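Long-range contacts in uncharacterized protein (Candida albicans, PDB 5K04), which probably serves as the non-catalytic auxiliary subunit of the NatB N-terminal acetyltransferase complex, holding the catalytic subunit NAT3 within its helical-repeat scaffold: residues Q441-L449 with D548-W556; Y637-T646 with Y687-F698. All blocks are in the same frame, centred on the assembly; numbering follows the deposited sequence.

Contact 1: Q441-L449 with D548-W556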
loop_
_atom_site.group_PDB
_atom_site.type_symbol
_atom_site.label_atom_id
_atom_site.label_comp_id
_atom_site.label_asym_id
_atom_site.label_seq_id
_atom_site.Cartn_x
_atom_site.Cartn_y
_atom_site.Cartn_z
ATOM N N GLN A 441 -3.116 5.351 -1.264
ATOM C CA GLN A 441 -4.212 4.929 -0.394
ATOM C C GLN A 441 -5.226 4.058 -1.135
ATOM O O GLN A 441 -5.886 3.222 -0.511
ATOM C CB GLN A 441 -4.891 6.150 0.213
ATOM C CG GLN A 441 -3.958 7.031 1.033
ATOM C CD GLN A 441 -4.707 8.153 1.718
ATOM O OE1 GLN A 441 -5.354 8.970 1.064
ATOM N NE2 GLN A 441 -4.656 8.177 3.045
ATOM N N HIS A 442 -5.364 4.223 -2.461
ATOM C CA HIS A 442 -6.228 3.310 -3.214
ATOM C C HIS A 442 -5.707 1.882 -3.134
ATOM O O HIS A 442 -6.490 0.938 -3.028
ATOM C CB HIS A 442 -6.347 3.733 -4.678
ATOM C CG HIS A 442 -7.083 5.017 -4.890
ATOM N ND1 HIS A 442 -8.369 5.220 -4.446
ATOM C CD2 HIS A 442 -6.720 6.159 -5.521
ATOM C CE1 HIS A 442 -8.769 6.432 -4.792
ATOM N NE2 HIS A 442 -7.787 7.021 -5.449
ATOM N N GLU A 443 -4.379 1.706 -3.159
ATOM C CA GLU A 443 -3.832 0.355 -3.093
ATOM C C GLU A 443 -4.129 -0.291 -1.745
ATOM O O GLU A 443 -4.329 -1.511 -1.675
ATOM C CB GLU A 443 -2.327 0.376 -3.397
ATOM C CG GLU A 443 -1.554 -0.835 -2.900
ATOM C CD GLU A 443 -1.784 -2.090 -3.722
ATOM O OE1 GLU A 443 -2.301 -1.989 -4.856
ATOM O OE2 GLU A 443 -1.422 -3.178 -3.227
ATOM N N THR A 444 -4.230 0.512 -0.678
ATOM C CA THR A 444 -4.439 -0.043 0.657
ATOM C C THR A 444 -5.897 -0.040 1.110
ATOM O O THR A 444 -6.237 -0.817 2.011
ATOM C CB THR A 444 -3.564 0.696 1.699
ATOM O OG1 THR A 444 -3.878 2.095 1.739
ATOM C CG2 THR A 444 -2.089 0.539 1.347
ATOM N N LEU A 445 -6.772 0.780 0.493
ATOM C CA LEU A 445 -8.139 1.006 0.989
ATOM C C LEU A 445 -9.246 0.664 -0.008
ATOM O O LEU A 445 -10.425 0.653 0.369
ATOM C CB LEU A 445 -8.292 2.477 1.422
ATOM C CG LEU A 445 -7.356 2.827 2.591
ATOM C CD1 LEU A 445 -7.411 4.313 2.932
ATOM C CD2 LEU A 445 -7.682 1.945 3.828
ATOM N N ASN A 446 -8.894 0.459 -1.268
ATOM C CA ASN A 446 -9.709 -0.030 -2.371
ATOM C C ASN A 446 -10.831 -0.980 -1.974
ATOM O O ASN A 446 -11.974 -0.859 -2.425
ATOM C CB ASN A 446 -8.744 -0.774 -3.282
ATOM C CG ASN A 446 -9.235 -0.946 -4.617
ATOM O OD1 ASN A 446 -10.434 -0.925 -4.845
ATOM N ND2 ASN A 446 -8.313 -1.156 -5.550
ATOM N N TYR A 447 -10.440 -1.993 -1.200
ATOM C CA TYR A 447 -11.307 -3.114 -0.890
ATOM C C TYR A 447 -12.555 -2.678 -0.134
ATOM O O TYR A 447 -13.537 -3.429 -0.109
ATOM C CB TYR A 447 -10.516 -4.135 -0.089
ATOM C CG TYR A 447 -10.279 -3.735 1.363
ATOM C CD1 TYR A 447 -11.220 -4.051 2.354
ATOM C CD2 TYR A 447 -9.113 -3.068 1.756
ATOM C CE1 TYR A 447 -11.016 -3.692 3.710
ATOM C CE2 TYR A 447 -8.901 -2.711 3.113
ATOM C CZ TYR A 447 -9.859 -3.020 4.078
ATOM O OH TYR A 447 -9.652 -2.675 5.391
ATOM N N TYR A 448 -12.533 -1.485 0.488
ATOM C CA TYR A 448 -13.743 -0.921 1.080
ATOM C C TYR A 448 -14.837 -0.702 0.041
ATOM O O TYR A 448 -16.007 -0.587 0.409
ATOM C CB TYR A 448 -13.436 0.412 1.796
ATOM C CG TYR A 448 -12.876 0.268 3.197
ATOM C CD1 TYR A 448 -13.712 0.007 4.288
ATOM C CD2 TYR A 448 -11.517 0.385 3.427
ATOM C CE1 TYR A 448 -13.201 -0.138 5.580
ATOM C CE2 TYR A 448 -10.987 0.237 4.699
ATOM C CZ TYR A 448 -11.834 -0.015 5.781
ATOM O OH TYR A 448 -11.298 -0.156 7.029
ATOM N N LEU A 449 -14.479 -0.642 -1.243
ATOM C CA LEU A 449 -15.432 -0.456 -2.329
ATOM C C LEU A 449 -15.891 -1.778 -2.941
ATOM O O LEU A 449 -16.605 -1.769 -3.952
ATOM C CB LEU A 449 -14.812 0.431 -3.404
ATOM C CG LEU A 449 -14.304 1.805 -2.940
ATOM C CD1 LEU A 449 -13.389 2.423 -3.998
ATOM C CD2 LEU A 449 -15.486 2.748 -2.632
ATOM N N ASP A 548 -0.373 -8.574 -1.299
ATOM C CA ASP A 548 -1.447 -8.009 -0.492
ATOM C C ASP A 548 -0.859 -6.903 0.374
ATOM O O ASP A 548 -0.073 -7.167 1.290
ATOM C CB ASP A 548 -2.136 -9.071 0.363
ATOM C CG ASP A 548 -3.413 -8.544 1.067
ATOM O OD1 ASP A 548 -3.695 -7.331 0.977
ATOM O OD2 ASP A 548 -4.129 -9.351 1.705
ATOM N N ASN A 549 -1.264 -5.677 0.081
ATOM C CA ASN A 549 -0.900 -4.500 0.852
ATOM C C ASN A 549 -2.123 -3.812 1.456
ATOM O O ASN A 549 -2.027 -2.666 1.925
ATOM C CB ASN A 549 -0.123 -3.529 -0.038
ATOM C CG ASN A 549 0.993 -4.213 -0.802
ATOM O OD1 ASN A 549 1.867 -4.847 -0.209
ATOM N ND2 ASN A 549 0.951 -4.112 -2.136
ATOM N N ARG A 550 -3.264 -4.491 1.477
ATOM C CA ARG A 550 -4.477 -3.894 2.012
ATOM C C ARG A 550 -4.325 -3.571 3.497
ATOM O O ARG A 550 -3.605 -4.248 4.233
ATOM C CB ARG A 550 -5.657 -4.832 1.764
ATOM C CG ARG A 550 -6.012 -4.883 0.272
ATOM C CD ARG A 550 -7.029 -5.954 0.000
ATOM N NE ARG A 550 -6.524 -7.251 0.437
ATOM C CZ ARG A 550 -7.159 -8.400 0.216
ATOM N NH1 ARG A 550 -8.322 -8.389 -0.432
ATOM N NH2 ARG A 550 -6.626 -9.552 0.628
ATOM N N ASP A 551 -5.041 -2.528 3.924
ATOM C CA ASP A 551 -4.999 -1.978 5.283
ATOM C C ASP A 551 -6.236 -2.448 6.045
ATOM O O ASP A 551 -7.308 -1.866 5.911
ATOM C CB ASP A 551 -4.936 -0.457 5.206
ATOM C CG ASP A 551 -4.971 0.223 6.568
ATOM O OD1 ASP A 551 -4.975 -0.448 7.612
ATOM O OD2 ASP A 551 -4.992 1.464 6.559
ATOM N N PHE A 552 -6.076 -3.510 6.838
ATOM C CA PHE A 552 -7.106 -4.036 7.723
ATOM C C PHE A 552 -6.915 -3.587 9.167
ATOM O O PHE A 552 -7.497 -4.182 10.077
ATOM C CB PHE A 552 -7.123 -5.572 7.665
ATOM C CG PHE A 552 -7.391 -6.124 6.291
ATOM C CD1 PHE A 552 -8.605 -5.898 5.665
ATOM C CD2 PHE A 552 -6.430 -6.861 5.624
ATOM C CE1 PHE A 552 -8.859 -6.405 4.402
ATOM C CE2 PHE A 552 -6.671 -7.361 4.358
ATOM C CZ PHE A 552 -7.885 -7.140 3.743
ATOM N N LYS A 553 -6.118 -2.553 9.388
ATOM C CA LYS A 553 -5.678 -2.152 10.717
ATOM C C LYS A 553 -6.138 -0.764 11.140
ATOM O O LYS A 553 -6.441 -0.564 12.318
ATOM C CB LYS A 553 -4.139 -2.210 10.795
ATOM C CG LYS A 553 -3.564 -3.631 10.795
ATOM C CD LYS A 553 -2.070 -3.545 10.635
ATOM C CE LYS A 553 -1.411 -4.903 10.747
ATOM N NZ LYS A 553 0.061 -4.792 10.481
ATOM N N SER A 554 -6.185 0.203 10.214
ATOM C CA SER A 554 -6.391 1.602 10.590
ATOM C C SER A 554 -7.695 1.815 11.346
ATOM O O SER A 554 -7.756 2.668 12.235
ATOM C CB SER A 554 -6.338 2.489 9.346
ATOM O OG SER A 554 -5.044 2.430 8.772
ATOM N N GLU A 555 -8.744 1.044 11.034
ATOM C CA GLU A 555 -10.003 1.214 11.756
ATOM C C GLU A 555 -9.952 0.639 13.164
ATOM O O GLU A 555 -10.938 0.772 13.901
ATOM C CB GLU A 555 -11.160 0.594 10.955
ATOM C CG GLU A 555 -11.363 -0.916 11.103
ATOM C CD GLU A 555 -10.546 -1.729 10.118
ATOM O OE1 GLU A 555 -9.422 -1.292 9.802
ATOM O OE2 GLU A 555 -11.017 -2.808 9.668
ATOM N N TRP A 556 -8.824 0.026 13.545
ATOM C CA TRP A 556 -8.611 -0.569 14.863
ATOM C C TRP A 556 -7.577 0.181 15.684
ATOM O O TRP A 556 -7.212 -0.287 16.769
ATOM C CB TRP A 556 -8.158 -2.026 14.731
ATOM C CG TRP A 556 -9.184 -2.965 14.167
ATOM C CD1 TRP A 556 -9.245 -3.448 12.883
ATOM C CD2 TRP A 556 -10.288 -3.551 14.866
ATOM N NE1 TRP A 556 -10.313 -4.296 12.743
ATOM C CE2 TRP A 556 -10.971 -4.389 13.944
ATOM C CE3 TRP A 556 -10.766 -3.456 16.179
ATOM C CZ2 TRP A 556 -12.126 -5.110 14.290
ATOM C CZ3 TRP A 556 -11.913 -4.180 16.529
ATOM C CH2 TRP A 556 -12.577 -4.999 15.582
HETATM O O HOH W 1 -3.006 -5.154 -2.266
HETATM O O HOH W 2 -11.469 -3.545 7.147
HETATM O O HOH W 3 -8.662 -0.110 7.603
#

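Contact 2: Y637-T646 with Y687-F698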
loop_
_atom_site.group_PDB
_atom_site.type_symbol
_atom_site.label_atom_id
_atom_site.label_comp_id
_atom_site.label_asym_id
_atom_site.label_seq_id
_atom_site.Cartn_x
_atom_site.Cartn_y
_atom_site.Cartn_z
ATOM N N TYR A 637 -22.386 -29.388 -21.503
ATOM C CA TYR A 637 -23.535 -28.548 -21.816
ATOM C C TYR A 637 -24.783 -28.983 -21.054
ATOM O O TYR A 637 -25.604 -28.132 -20.684
ATOM C CB TYR A 637 -23.789 -28.545 -23.323
ATOM C CG TYR A 637 -25.196 -28.159 -23.688
ATOM C CD1 TYR A 637 -25.634 -26.853 -23.530
ATOM C CD2 TYR A 637 -26.097 -29.107 -24.170
ATOM C CE1 TYR A 637 -26.921 -26.493 -23.842
ATOM C CE2 TYR A 637 -27.404 -28.752 -24.493
ATOM C CZ TYR A 637 -27.800 -27.437 -24.331
ATOM O OH TYR A 637 -29.070 -27.032 -24.640
ATOM N N ASN A 638 -24.941 -30.296 -20.821
ATOM C CA ASN A 638 -26.081 -30.791 -20.052
ATOM C C ASN A 638 -26.093 -30.206 -18.642
ATOM O O ASN A 638 -27.157 -29.868 -18.111
ATOM C CB ASN A 638 -26.062 -32.324 -19.982
ATOM C CG ASN A 638 -26.694 -33.001 -21.211
ATOM O OD1 ASN A 638 -27.376 -32.372 -22.025
ATOM N ND2 ASN A 638 -26.465 -34.300 -21.334
ATOM N N TYR A 639 -24.914 -30.068 -18.022
ATOM C CA TYR A 639 -24.866 -29.496 -16.682
ATOM C C TYR A 639 -25.325 -28.040 -16.685
ATOM O O TYR A 639 -26.034 -27.606 -15.770
ATOM C CB TYR A 639 -23.463 -29.632 -16.098
ATOM C CG TYR A 639 -23.418 -29.301 -14.616
ATOM C CD1 TYR A 639 -23.198 -27.995 -14.174
ATOM C CD2 TYR A 639 -23.586 -30.297 -13.657
ATOM C CE1 TYR A 639 -23.157 -27.695 -12.814
ATOM C CE2 TYR A 639 -23.548 -30.011 -12.300
ATOM C CZ TYR A 639 -23.338 -28.711 -11.880
ATOM O OH TYR A 639 -23.296 -28.431 -10.532
ATOM N N LEU A 640 -24.939 -27.272 -17.713
ATOM C CA LEU A 640 -25.452 -25.907 -17.856
ATOM C C LEU A 640 -26.966 -25.911 -18.047
ATOM O O LEU A 640 -27.679 -25.087 -17.466
ATOM C CB LEU A 640 -24.770 -25.203 -19.035
ATOM C CG LEU A 640 -23.285 -24.832 -18.888
ATOM C CD1 LEU A 640 -22.589 -24.810 -20.247
ATOM C CD2 LEU A 640 -23.123 -23.474 -18.220
ATOM N N GLN A 641 -27.474 -26.859 -18.835
ATOM C CA GLN A 641 -28.902 -26.907 -19.125
ATOM C C GLN A 641 -29.720 -27.200 -17.868
ATOM O O GLN A 641 -30.777 -26.598 -17.651
ATOM C CB GLN A 641 -29.156 -27.958 -20.211
ATOM C CG GLN A 641 -30.609 -28.145 -20.615
ATOM C CD GLN A 641 -30.755 -28.792 -21.990
ATOM O OE1 GLN A 641 -29.827 -29.427 -22.498
ATOM N NE2 GLN A 641 -31.921 -28.619 -22.600
ATOM N N LYS A 642 -29.240 -28.117 -17.023
ATOM C CA LYS A 642 -29.997 -28.502 -15.840
ATOM C C LYS A 642 -30.046 -27.379 -14.806
ATOM O O LYS A 642 -31.017 -27.282 -14.048
ATOM C CB LYS A 642 -29.379 -29.760 -15.228
ATOM C CG LYS A 642 -30.240 -31.009 -15.306
ATOM C CD LYS A 642 -30.321 -31.609 -16.719
ATOM C CE LYS A 642 -31.252 -32.832 -16.752
ATOM N NZ LYS A 642 -31.504 -33.360 -18.132
ATOM N N ASN A 643 -29.023 -26.515 -14.769
ATOM C CA ASN A 643 -28.832 -25.583 -13.667
ATOM C C ASN A 643 -29.020 -24.114 -14.036
ATOM O O ASN A 643 -29.065 -23.272 -13.133
ATOM C CB ASN A 643 -27.436 -25.791 -13.064
ATOM C CG ASN A 643 -27.329 -27.103 -12.272
ATOM O OD1 ASN A 643 -28.082 -27.342 -11.323
ATOM N ND2 ASN A 643 -26.401 -27.967 -12.685
ATOM N N LEU A 644 -29.125 -23.778 -15.324
ATOM C CA LEU A 644 -29.498 -22.419 -15.733
ATOM C C LEU A 644 -31.019 -22.282 -15.630
ATOM O O LEU A 644 -31.761 -22.230 -16.616
ATOM C CB LEU A 644 -28.987 -22.115 -17.132
ATOM C CG LEU A 644 -27.508 -21.742 -17.225
ATOM C CD1 LEU A 644 -27.188 -21.122 -18.585
ATOM C CD2 LEU A 644 -27.169 -20.797 -16.107
ATOM N N LYS A 645 -31.473 -22.269 -14.381
ATOM C CA LYS A 645 -32.876 -22.209 -14.005
ATOM C C LYS A 645 -32.941 -21.535 -12.646
ATOM O O LYS A 645 -32.123 -21.838 -11.771
ATOM C CB LYS A 645 -33.500 -23.606 -13.904
ATOM C CG LYS A 645 -33.562 -24.420 -15.185
ATOM C CD LYS A 645 -34.239 -25.746 -14.908
ATOM C CE LYS A 645 -34.396 -26.580 -16.175
ATOM N NZ LYS A 645 -34.793 -28.004 -15.871
ATOM N N THR A 646 -33.924 -20.645 -12.458
ATOM C CA THR A 646 -34.037 -19.959 -11.171
ATOM C C THR A 646 -34.227 -20.940 -10.022
ATOM O O THR A 646 -33.708 -20.715 -8.924
ATOM C CB THR A 646 -35.184 -18.946 -11.186
ATOM O OG1 THR A 646 -36.425 -19.631 -11.359
ATOM C CG2 THR A 646 -34.978 -18.009 -12.323
ATOM N N TYR A 687 -26.686 -25.238 -29.005
ATOM C CA TYR A 687 -26.728 -25.330 -27.548
ATOM C C TYR A 687 -26.480 -23.978 -26.875
ATOM O O TYR A 687 -27.019 -23.731 -25.788
ATOM C CB TYR A 687 -25.749 -26.406 -27.048
ATOM C CG TYR A 687 -24.365 -26.344 -27.651
ATOM C CD1 TYR A 687 -23.456 -25.377 -27.239
ATOM C CD2 TYR A 687 -23.961 -27.259 -28.617
ATOM C CE1 TYR A 687 -22.193 -25.306 -27.781
ATOM C CE2 TYR A 687 -22.694 -27.200 -29.169
ATOM C CZ TYR A 687 -21.806 -26.216 -28.741
ATOM O OH TYR A 687 -20.537 -26.122 -29.267
ATOM N N MET A 688 -25.712 -23.076 -27.502
ATOM C CA MET A 688 -25.588 -21.726 -26.948
ATOM C C MET A 688 -26.887 -20.937 -27.102
ATOM O O MET A 688 -27.286 -20.202 -26.188
ATOM C CB MET A 688 -24.435 -20.977 -27.610
ATOM C CG MET A 688 -23.064 -21.517 -27.251
ATOM S SD MET A 688 -22.784 -21.654 -25.499
ATOM C CE MET A 688 -22.866 -19.935 -25.154
ATOM N N ASN A 689 -27.559 -21.071 -28.253
ATOM C CA ASN A 689 -28.854 -20.418 -28.423
ATOM C C ASN A 689 -29.869 -20.933 -27.415
ATOM O O ASN A 689 -30.767 -20.192 -27.003
ATOM C CB ASN A 689 -29.370 -20.617 -29.841
ATOM C CG ASN A 689 -28.597 -19.806 -30.851
ATOM O OD1 ASN A 689 -28.098 -18.722 -30.540
ATOM N ND2 ASN A 689 -28.479 -20.331 -32.071
ATOM N N GLN A 690 -29.734 -22.187 -26.987
ATOM C CA GLN A 690 -30.631 -22.703 -25.963
ATOM C C GLN A 690 -30.296 -22.123 -24.592
ATOM O O GLN A 690 -31.201 -21.861 -23.787
ATOM C CB GLN A 690 -30.580 -24.232 -25.954
ATOM C CG GLN A 690 -31.449 -24.898 -24.898
ATOM C CD GLN A 690 -32.906 -24.490 -24.974
ATOM O OE1 GLN A 690 -33.387 -24.025 -26.010
ATOM N NE2 GLN A 690 -33.619 -24.668 -23.866
ATOM N N LEU A 691 -29.006 -21.899 -24.308
ATOM C CA LEU A 691 -28.652 -21.220 -23.063
ATOM C C LEU A 691 -29.137 -19.775 -23.077
ATOM O O LEU A 691 -29.635 -19.272 -22.063
ATOM C CB LEU A 691 -27.144 -21.271 -22.823
ATOM C CG LEU A 691 -26.485 -22.647 -22.763
ATOM C CD1 LEU A 691 -24.992 -22.526 -22.405
ATOM C CD2 LEU A 691 -27.233 -23.542 -21.791
ATOM N N VAL A 692 -29.001 -19.091 -24.221
ATOM C CA VAL A 692 -29.576 -17.754 -24.351
ATOM C C VAL A 692 -31.073 -17.805 -24.084
ATOM O O VAL A 692 -31.633 -16.923 -23.419
ATOM C CB VAL A 692 -29.257 -17.160 -25.737
ATOM C CG1 VAL A 692 -30.065 -15.885 -25.988
ATOM C CG2 VAL A 692 -27.768 -16.871 -25.858
ATOM N N ASN A 693 -31.738 -18.861 -24.565
ATOM C CA ASN A 693 -33.170 -19.013 -24.325
ATOM C C ASN A 693 -33.463 -19.274 -22.854
ATOM O O ASN A 693 -34.439 -18.748 -22.308
ATOM C CB ASN A 693 -33.742 -20.142 -25.183
ATOM C CG ASN A 693 -34.011 -19.708 -26.616
ATOM O OD1 ASN A 693 -34.271 -18.529 -26.896
ATOM N ND2 ASN A 693 -33.950 -20.670 -27.536
ATOM N N LEU A 694 -32.631 -20.093 -22.206
ATOM C CA LEU A 694 -32.875 -20.464 -20.817
ATOM C C LEU A 694 -32.754 -19.273 -19.877
ATOM O O LEU A 694 -33.467 -19.210 -18.866
ATOM C CB LEU A 694 -31.902 -21.559 -20.392
ATOM C CG LEU A 694 -32.233 -22.986 -20.813
ATOM C CD1 LEU A 694 -31.204 -23.951 -20.259
ATOM C CD2 LEU A 694 -33.615 -23.347 -20.317
ATOM N N VAL A 695 -31.851 -18.331 -20.178
ATOM C CA VAL A 695 -31.648 -17.176 -19.301
ATOM C C VAL A 695 -32.703 -16.101 -19.490
ATOM O O VAL A 695 -32.838 -15.229 -18.625
ATOM C CB VAL A 695 -30.250 -16.561 -19.502
ATOM C CG1 VAL A 695 -29.151 -17.622 -19.306
ATOM C CG2 VAL A 695 -30.139 -15.900 -20.860
ATOM N N LYS A 696 -33.476 -16.166 -20.581
ATOM C CA LYS A 696 -34.507 -15.169 -20.878
ATOM C C LYS A 696 -35.484 -14.895 -19.733
ATOM O O LYS A 696 -35.761 -13.715 -19.467
ATOM C CB LYS A 696 -35.260 -15.595 -22.148
ATOM C CG LYS A 696 -34.735 -14.954 -23.420
ATOM C CD LYS A 696 -34.641 -13.440 -23.239
ATOM C CE LYS A 696 -34.092 -12.731 -24.476
ATOM N NZ LYS A 696 -33.967 -11.258 -24.250
ATOM N N PRO A 697 -36.048 -15.890 -19.038
ATOM C CA PRO A 697 -37.054 -15.582 -18.009
ATOM C C PRO A 697 -36.490 -15.223 -16.639
ATOM O O PRO A 697 -37.281 -14.990 -15.715
ATOM C CB PRO A 697 -37.867 -16.881 -17.932
ATOM C CG PRO A 697 -36.871 -17.938 -18.236
ATOM C CD PRO A 697 -35.943 -17.347 -19.267
ATOM N N PHE A 698 -35.161 -15.172 -16.485
ATOM C CA PHE A 698 -34.563 -14.929 -15.172
ATOM C C PHE A 698 -35.071 -13.627 -14.567
ATOM O O PHE A 698 -35.436 -13.574 -13.386
ATOM C CB PHE A 698 -33.031 -14.891 -15.278
ATOM C CG PHE A 698 -32.388 -16.248 -15.422
ATOM C CD1 PHE A 698 -33.153 -17.402 -15.484
ATOM C CD2 PHE A 698 -31.018 -16.366 -15.493
ATOM C CE1 PHE A 698 -32.549 -18.640 -15.605
ATOM C CE2 PHE A 698 -30.413 -17.595 -15.615
ATOM C CZ PHE A 698 -31.179 -18.729 -15.668
HETATM O O HOH W 4 -34.460 -21.267 -17.352
#

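Contact 1: Q441-L449 with D548-W556
The loop 548-556 runs past the C-terminal end of helix 440-445, where Asp551 N donates to Thr444 O (2.8 Å). Upstream, the amide of Asn549 gives its ND2 to Glu443 OE2 at 2.8 Å, meeting the carboxylate from above its plane while the oxygen lies in the plane of the amide. Water 1 joins the same OE2 to Asn549 N, and Glu443 OE1 is held by Ser505 and Tyr469, which leaves this buried carboxylate gripped at both oxygens. Tyr447 CG stands between the backbone N and the carbonyl carbon (chi1 75°), which carries the ring to the loop with Asp551 O at its edge; the OH donates to that oxygen (2.5 Å). Phe552 CE1 lies over one face and Tyr448 CD2 over the opposite one, both toward the rim. Arg550 CB and CG pack on Tyr447 CD2, while its NE and NH2 grip the Asp548 carboxylate side-on. Waters 2 and 3 extend the polar network from the two tyrosine hydroxyls to Glu555, whose OE2 also forms a salt bridge with Lys417. Asn16 of the NAT3 chain bonds both Thr444 OG1 and Asp551 OD2, placing the contact at the subunit interface. It is a helix end met by a loop folded into two successive Asx turns: Asp548 OD1 accepts from Arg550 N, and Asp551 OD1 from Lys553 N and also Ser554 N.

Contact 2: Y637-T646 with Y687-F698
Tyr687 CB sits over the centre of the Tyr637 ring in a CH-pi contact, 3.4 Å from its centroid, while Gln690 CG lies at the hydroxyl edge, near the ring plane. The two tyrosine rings are themselves oblique, their planes 46° apart. This is the packing of two nearly parallel helices in the all-helical fold of this MDM20/NAA25-family subunit: the axes of 637-643 and 687-695 approach to 10.3 Å and cross at 15°. Tyr637 reaches across because its CG stands opposite the backbone N (chi1 158°). Leu691 then fills the middle, its CD2 touching Tyr637 CE1 at 3.6 Å and also meeting Leu644, while its CD1 meets Leu640 CD1, the two side chains crossing at about a right angle. Leu644 CD1 continues the apolar seam alongside Val695 CG1, and Phe672 and Ile673 of helix 661-682 cover this end. Leu694 CD1 rests against the backbone of Gln641, 3.7 Å from its O. Beyond Leu694 the ring of Phe698, at the start of helix 698-703, continues the contact: Val695 CA lies over the centre of one face, and Leu644 C meets the ring edge in plane, 3.6 Å from CZ. Thr646 CG2 lies obliquely against the ring, near CD1. No direct hydrogen bond joins the segments, but water 4 donates to both Leu644 O (3.0 Å) and Leu694 O (2.7 Å).

Contacts 1 and 2 do not touch, and both belong to one chain that is about two-thirds helix. Their centres lie 39 Å apart and their nearest atoms about 24 Å apart, and contact 1 closes along the sequence before contact 2 opens. Contact 1 lies deep in the subunit, about 8 Å between its centre and that of the chain, and it faces NAT3; contact 2 is peripheral, about 38 Å from the chain centre, and no other chain of the assembly touches its segments. Contact 1 is rich in polar bonds and bridging waters, whereas contact 2 is largely apolar. Coenzyme A is bound in the complex, but none of the partners identified around either contact is the cofactor.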